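Local coordinates for membrane-bound protease PH1510 (Pyrococcus horikoshii, PDB 6M4B), which cleaves proteins preferentially near hydrophobic or aromatic residues, degrading casein and a stomatin homolog in vitro, here as its serine protease domain with the nucleophile replaced, at residues L5-G17 / L198-P210. The protein carries 1 engineered substitution. Residues are numbered along the deposited sequence; the frame is centred on the assembly and turned at random.
Sequences LAKNIVYVAQIKG and LNFTNVEVRYLAP
CG2 of Val10 wedges between Val203 CG2 and Phe200 CE1 on one face of a two-strand parallel ladder; valine's beta branch turns this methyl to both partners, and its contact with Val203 CG2 is tight at 3.2 Å. Backbone hydrogen bonds run from Glu204 N to Asn8 O (2.8 Å) through to Leu208 N on Val12 O (2.9 Å), 9-16 and 204-207 giving and taking in turn. Farther along the same face, Val12 lays CB over the face of the Tyr207 ring in a CH-pi contact, 4.2 Å from its centroid. On the other face the extended Arg206 runs alongside Tyr11; Ile9 CD1 sits over one face of the Arg206 guanidinium, and Arg206 NH2 gives a weak hydrogen bond to Tyr11 OH (3.4 Å). With CG anti to the carbonyl carbon (chi1 -66°), Leu208 turns its fork to the Tyr11 ring, Leu208 CD2 3.6 Å from Tyr11 CD1. Asn8, its amide turned into the 199-202 turn, gives ND2 to Asn199 O (2.8 Å) and bridges to Asn202 N through a water. Strand 204-207 thus extends the central parallel sheet of this ClpP/crotonase-like alpha/beta fold as an edge strand beside 9-16.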
loop_
_atom_site.group_PDB
_atom_site.type_symbol
_atom_site.label_atom_id
_atom_site.label_comp_id
_atom_site.label_asym_id
_atom_site.label_seq_id
_atom_site.Cartn_x
_atom_site.Cartn_y
_atom_site.Cartn_z
ATOM N N LEU A 5 35.792 -2.618 -13.498
ATOM C CA LEU A 5 34.910 -1.880 -12.541
ATOM C C LEU A 5 33.383 -2.357 -12.595
ATOM O O LEU A 5 33.070 -3.442 -12.072
ATOM C CB LEU A 5 35.214 -0.315 -12.534
ATOM C CG LEU A 5 36.118 0.106 -11.324
ATOM C CD1 LEU A 5 37.037 1.316 -11.586
ATOM C CD2 LEU A 5 35.339 0.291 -10.002
ATOM N N ALA A 6 32.456 -1.581 -13.159
ATOM C CA ALA A 6 30.995 -1.794 -12.998
ATOM C C ALA A 6 30.413 -2.919 -13.878
ATOM O O ALA A 6 30.507 -2.846 -15.100
ATOM C CB ALA A 6 30.237 -0.485 -13.254
ATOM N N LYS A 7 29.874 -3.967 -13.239
ATOM C CA LYS A 7 29.142 -5.041 -13.922
ATOM C C LYS A 7 27.609 -5.009 -13.725
ATOM O O LYS A 7 27.068 -4.379 -12.816
ATOM C CB LYS A 7 29.711 -6.430 -13.539
ATOM C CG LYS A 7 29.780 -6.784 -12.030
ATOM C CD LYS A 7 31.208 -6.752 -11.482
ATOM C CE LYS A 7 31.221 -6.369 -9.989
ATOM N NZ LYS A 7 32.512 -6.649 -9.284
ATOM N N ASN A 8 26.917 -5.670 -14.640
ATOM C CA ASN A 8 25.492 -5.616 -14.759
ATOM C C ASN A 8 25.117 -6.953 -14.170
ATOM O O ASN A 8 25.272 -7.996 -14.799
ATOM C CB ASN A 8 25.148 -5.496 -16.255
ATOM C CG ASN A 8 23.729 -4.956 -16.520
ATOM O OD1 ASN A 8 23.055 -4.483 -15.632
ATOM N ND2 ASN A 8 23.278 -5.061 -17.759
ATOM N N ILE A 9 24.661 -6.930 -12.927
ATOM C CA ILE A 9 24.339 -8.140 -12.205
ATOM C C ILE A 9 22.815 -8.303 -12.039
ATOM O O ILE A 9 22.126 -7.376 -11.589
ATOM C CB ILE A 9 25.011 -8.112 -10.820
ATOM C CG1 ILE A 9 26.530 -8.218 -11.009
ATOM C CG2 ILE A 9 24.521 -9.258 -9.956
ATOM C CD1 ILE A 9 27.353 -7.787 -9.812
ATOM N N VAL A 10 22.323 -9.501 -12.332
ATOM C CA VAL A 10 20.982 -9.886 -11.968
ATOM C C VAL A 10 21.034 -11.021 -10.945
ATOM O O VAL A 10 21.608 -12.076 -11.199
ATOM C CB VAL A 10 20.139 -10.296 -13.192
ATOM C CG1 VAL A 10 18.755 -10.789 -12.769
ATOM C CG2 VAL A 10 19.965 -9.082 -14.103
ATOM N N TYR A 11 20.408 -10.792 -9.799
ATOM C CA TYR A 11 20.258 -11.851 -8.803
ATOM C C TYR A 11 18.996 -12.641 -9.070
ATOM O O TYR A 11 18.048 -12.131 -9.674
ATOM C CB TYR A 11 20.271 -11.283 -7.406
ATOM C CG TYR A 11 21.669 -10.845 -6.974
ATOM C CD1 TYR A 11 22.603 -11.785 -6.529
ATOM C CD2 TYR A 11 22.051 -9.512 -7.017
ATOM C CE1 TYR A 11 23.857 -11.401 -6.117
ATOM C CE2 TYR A 11 23.312 -9.112 -6.603
ATOM C CZ TYR A 11 24.208 -10.058 -6.154
ATOM O OH TYR A 11 25.455 -9.670 -5.756
ATOM N N VAL A 12 19.022 -13.903 -8.668
ATOM C CA VAL A 12 17.896 -14.819 -8.780
ATOM C C VAL A 12 17.745 -15.476 -7.400
ATOM O O VAL A 12 18.727 -15.980 -6.872
ATOM C CB VAL A 12 18.124 -15.893 -9.858
ATOM C CG1 VAL A 12 16.975 -16.863 -9.938
ATOM C CG2 VAL A 12 18.306 -15.256 -11.232
ATOM N N ALA A 13 16.541 -15.456 -6.825
ATOM C CA ALA A 13 16.260 -16.226 -5.635
ATOM C C ALA A 13 14.993 -17.014 -5.820
ATOM O O ALA A 13 14.238 -16.797 -6.766
ATOM C CB ALA A 13 16.164 -15.325 -4.437
ATOM N N GLN A 14 14.778 -17.952 -4.928
ATOM C CA GLN A 14 13.641 -18.846 -5.003
ATOM C C GLN A 14 12.851 -18.638 -3.731
ATOM O O GLN A 14 13.442 -18.583 -2.641
ATOM C CB GLN A 14 14.071 -20.283 -5.047
ATOM C CG GLN A 14 14.864 -20.701 -6.263
ATOM C CD GLN A 14 14.994 -22.202 -6.370
ATOM O OE1 GLN A 14 14.173 -22.863 -7.005
ATOM N NE2 GLN A 14 16.020 -22.751 -5.737
ATOM N N ILE A 15 11.535 -18.506 -3.875
ATOM C CA ILE A 15 10.622 -18.504 -2.739
ATOM C C ILE A 15 9.476 -19.464 -3.040
ATOM O O ILE A 15 8.764 -19.332 -4.061
ATOM C CB ILE A 15 10.190 -17.066 -2.363
ATOM C CG1 ILE A 15 11.389 -16.343 -1.739
ATOM C CG2 ILE A 15 9.041 -17.068 -1.349
ATOM C CD1 ILE A 15 11.241 -14.869 -1.601
ATOM N N LYS A 16 9.375 -20.482 -2.184
ATOM C CA LYS A 16 8.380 -21.527 -2.290
ATOM C C LYS A 16 7.566 -21.687 -1.005
ATOM O O LYS A 16 8.060 -21.394 0.084
ATOM C CB LYS A 16 9.063 -22.853 -2.593
ATOM C CG LYS A 16 9.985 -22.812 -3.796
ATOM C CD LYS A 16 10.262 -24.203 -4.349
ATOM C CE LYS A 16 11.314 -24.173 -5.453
ATOM N NZ LYS A 16 11.140 -25.317 -6.400
ATOM N N GLY A 17 6.347 -22.208 -1.132
ATOM C CA GLY A 17 5.507 -22.528 0.032
ATOM C C GLY A 17 4.586 -21.394 0.457
ATOM O O GLY A 17 4.409 -20.397 -0.259
ATOM N N LEU A 198 14.915 -1.872 -18.465
ATOM C CA LEU A 198 15.741 -2.975 -18.035
ATOM C C LEU A 198 16.818 -3.246 -19.095
ATOM O O LEU A 198 16.535 -3.275 -20.308
ATOM C CB LEU A 198 14.916 -4.235 -17.825
ATOM C CG LEU A 198 13.854 -4.154 -16.718
ATOM C CD1 LEU A 198 12.911 -5.332 -16.811
ATOM C CD2 LEU A 198 14.511 -4.095 -15.357
ATOM N N ASN A 199 18.047 -3.424 -18.656
ATOM C CA ASN A 199 19.152 -3.665 -19.578
ATOM C C ASN A 199 19.767 -4.979 -19.289
ATOM O O ASN A 199 20.510 -5.147 -18.305
ATOM C CB ASN A 199 20.182 -2.579 -19.451
ATOM C CG ASN A 199 21.469 -2.907 -20.187
ATOM O OD1 ASN A 199 21.539 -3.785 -21.042
ATOM N ND2 ASN A 199 22.503 -2.177 -19.836
ATOM N N PHE A 200 19.424 -5.940 -20.137
ATOM C CA PHE A 200 19.857 -7.301 -19.913
ATOM C C PHE A 200 20.641 -7.861 -21.073
ATOM O O PHE A 200 20.819 -9.067 -21.197
ATOM C CB PHE A 200 18.635 -8.219 -19.699
ATOM C CG PHE A 200 17.855 -7.974 -18.416
ATOM C CD1 PHE A 200 18.487 -7.615 -17.198
ATOM C CD2 PHE A 200 16.522 -8.219 -18.405
ATOM C CE1 PHE A 200 17.750 -7.478 -16.047
ATOM C CE2 PHE A 200 15.770 -8.078 -17.254
ATOM C CZ PHE A 200 16.374 -7.722 -16.088
ATOM N N THR A 201 21.163 -6.999 -21.909
ATOM C CA THR A 201 21.900 -7.467 -23.063
ATOM C C THR A 201 23.099 -8.348 -22.662
ATOM O O THR A 201 23.234 -9.442 -23.159
ATOM C CB THR A 201 22.323 -6.260 -23.870
ATOM O OG1 THR A 201 21.141 -5.484 -24.133
ATOM C CG2 THR A 201 23.035 -6.705 -25.190
ATOM N N ASN A 202 23.905 -7.889 -21.716
ATOM C CA ASN A 202 25.012 -8.686 -21.165
ATOM C C ASN A 202 25.007 -8.568 -19.691
ATOM O O ASN A 202 25.279 -7.488 -19.145
ATOM C CB ASN A 202 26.342 -8.177 -21.702
ATOM C CG ASN A 202 26.490 -8.484 -23.159
ATOM O OD1 ASN A 202 26.421 -7.612 -24.013
ATOM N ND2 ASN A 202 26.615 -9.755 -23.455
ATOM N N VAL A 203 24.675 -9.657 -19.028
ATOM C CA VAL A 203 24.404 -9.603 -17.603
ATOM C C VAL A 203 24.984 -10.820 -16.903
ATOM O O VAL A 203 25.108 -11.845 -17.506
ATOM C CB VAL A 203 22.911 -9.438 -17.393
ATOM C CG1 VAL A 203 22.152 -10.538 -18.068
ATOM C CG2 VAL A 203 22.600 -9.485 -15.934
ATOM N N GLU A 204 25.459 -10.651 -15.668
ATOM C CA GLU A 204 25.966 -11.767 -14.876
ATOM C C GLU A 204 24.889 -12.239 -13.954
ATOM O O GLU A 204 24.523 -11.540 -13.039
ATOM C CB GLU A 204 27.196 -11.356 -14.070
ATOM C CG GLU A 204 28.388 -11.049 -14.972
ATOM C CD GLU A 204 29.602 -10.510 -14.236
ATOM O OE1 GLU A 204 30.000 -11.167 -13.230
ATOM O OE2 GLU A 204 30.161 -9.467 -14.714
ATOM N N VAL A 205 24.388 -13.438 -14.187
ATOM C CA VAL A 205 23.362 -14.009 -13.335
ATOM C C VAL A 205 24.033 -14.577 -12.088
ATOM O O VAL A 205 24.961 -15.321 -12.216
ATOM C CB VAL A 205 22.624 -15.116 -14.068
ATOM C CG1 VAL A 205 21.589 -15.764 -13.145
ATOM C CG2 VAL A 205 21.972 -14.552 -15.335
ATOM N N ARG A 206 23.590 -14.198 -10.894
ATOM C CA ARG A 206 24.071 -14.797 -9.627
ATOM C C ARG A 206 22.907 -15.315 -8.784
ATOM O O ARG A 206 21.911 -14.633 -8.636
ATOM C CB ARG A 206 24.853 -13.781 -8.814
ATOM C CG ARG A 206 26.109 -13.275 -9.489
ATOM C CD ARG A 206 26.777 -12.252 -8.593
ATOM N NE ARG A 206 28.078 -11.818 -9.114
ATOM C CZ ARG A 206 28.773 -10.788 -8.641
ATOM N NH1 ARG A 206 29.935 -10.473 -9.197
ATOM N NH2 ARG A 206 28.313 -10.062 -7.622
ATOM N N TYR A 207 23.017 -16.524 -8.266
ATOM C CA TYR A 207 21.947 -17.163 -7.488
ATOM C C TYR A 207 22.151 -16.848 -6.023
ATOM O O TYR A 207 23.243 -16.896 -5.544
ATOM C CB TYR A 207 21.835 -18.676 -7.803
ATOM C CG TYR A 207 21.249 -18.920 -9.184
ATOM C CD1 TYR A 207 22.023 -18.760 -10.312
ATOM C CD2 TYR A 207 19.880 -19.249 -9.367
ATOM C CE1 TYR A 207 21.487 -18.930 -11.602
ATOM C CE2 TYR A 207 19.337 -19.440 -10.657
ATOM C CZ TYR A 207 20.139 -19.261 -11.773
ATOM O OH TYR A 207 19.696 -19.422 -13.088
ATOM N N LEU A 208 21.095 -16.437 -5.339
ATOM C CA LEU A 208 21.152 -16.232 -3.908
ATOM C C LEU A 208 20.535 -17.439 -3.284
ATOM O O LEU A 208 19.482 -17.924 -3.747
ATOM C CB LEU A 208 20.369 -14.996 -3.471
ATOM C CG LEU A 208 20.950 -13.690 -3.978
ATOM C CD1 LEU A 208 19.988 -12.580 -3.655
ATOM C CD2 LEU A 208 22.321 -13.417 -3.369
ATOM N N ALA A 209 21.185 -17.921 -2.228
ATOM C CA ALA A 209 20.774 -19.149 -1.560
ATOM C C ALA A 209 20.147 -18.806 -0.184
ATOM O O ALA A 209 20.475 -17.783 0.428
ATOM C CB ALA A 209 21.971 -20.108 -1.433
ATOM N N PRO A 210 19.218 -19.653 0.290
ATOM C CA PRO A 210 18.648 -19.451 1.635
ATOM C C PRO A 210 19.700 -19.679 2.718
ATOM O O PRO A 210 20.463 -20.631 2.607
ATOM C CB PRO A 210 17.488 -20.462 1.693
ATOM C CG PRO A 210 17.741 -21.455 0.604
ATOM C CD PRO A 210 18.654 -20.827 -0.411
HETATM O O HOH W 1 31.945 -9.065 -8.136
HETATM O O HOH W 2 24.005 -5.273 -20.884
HETATM O O HOH W 3 16.965 -18.790 -2.807
#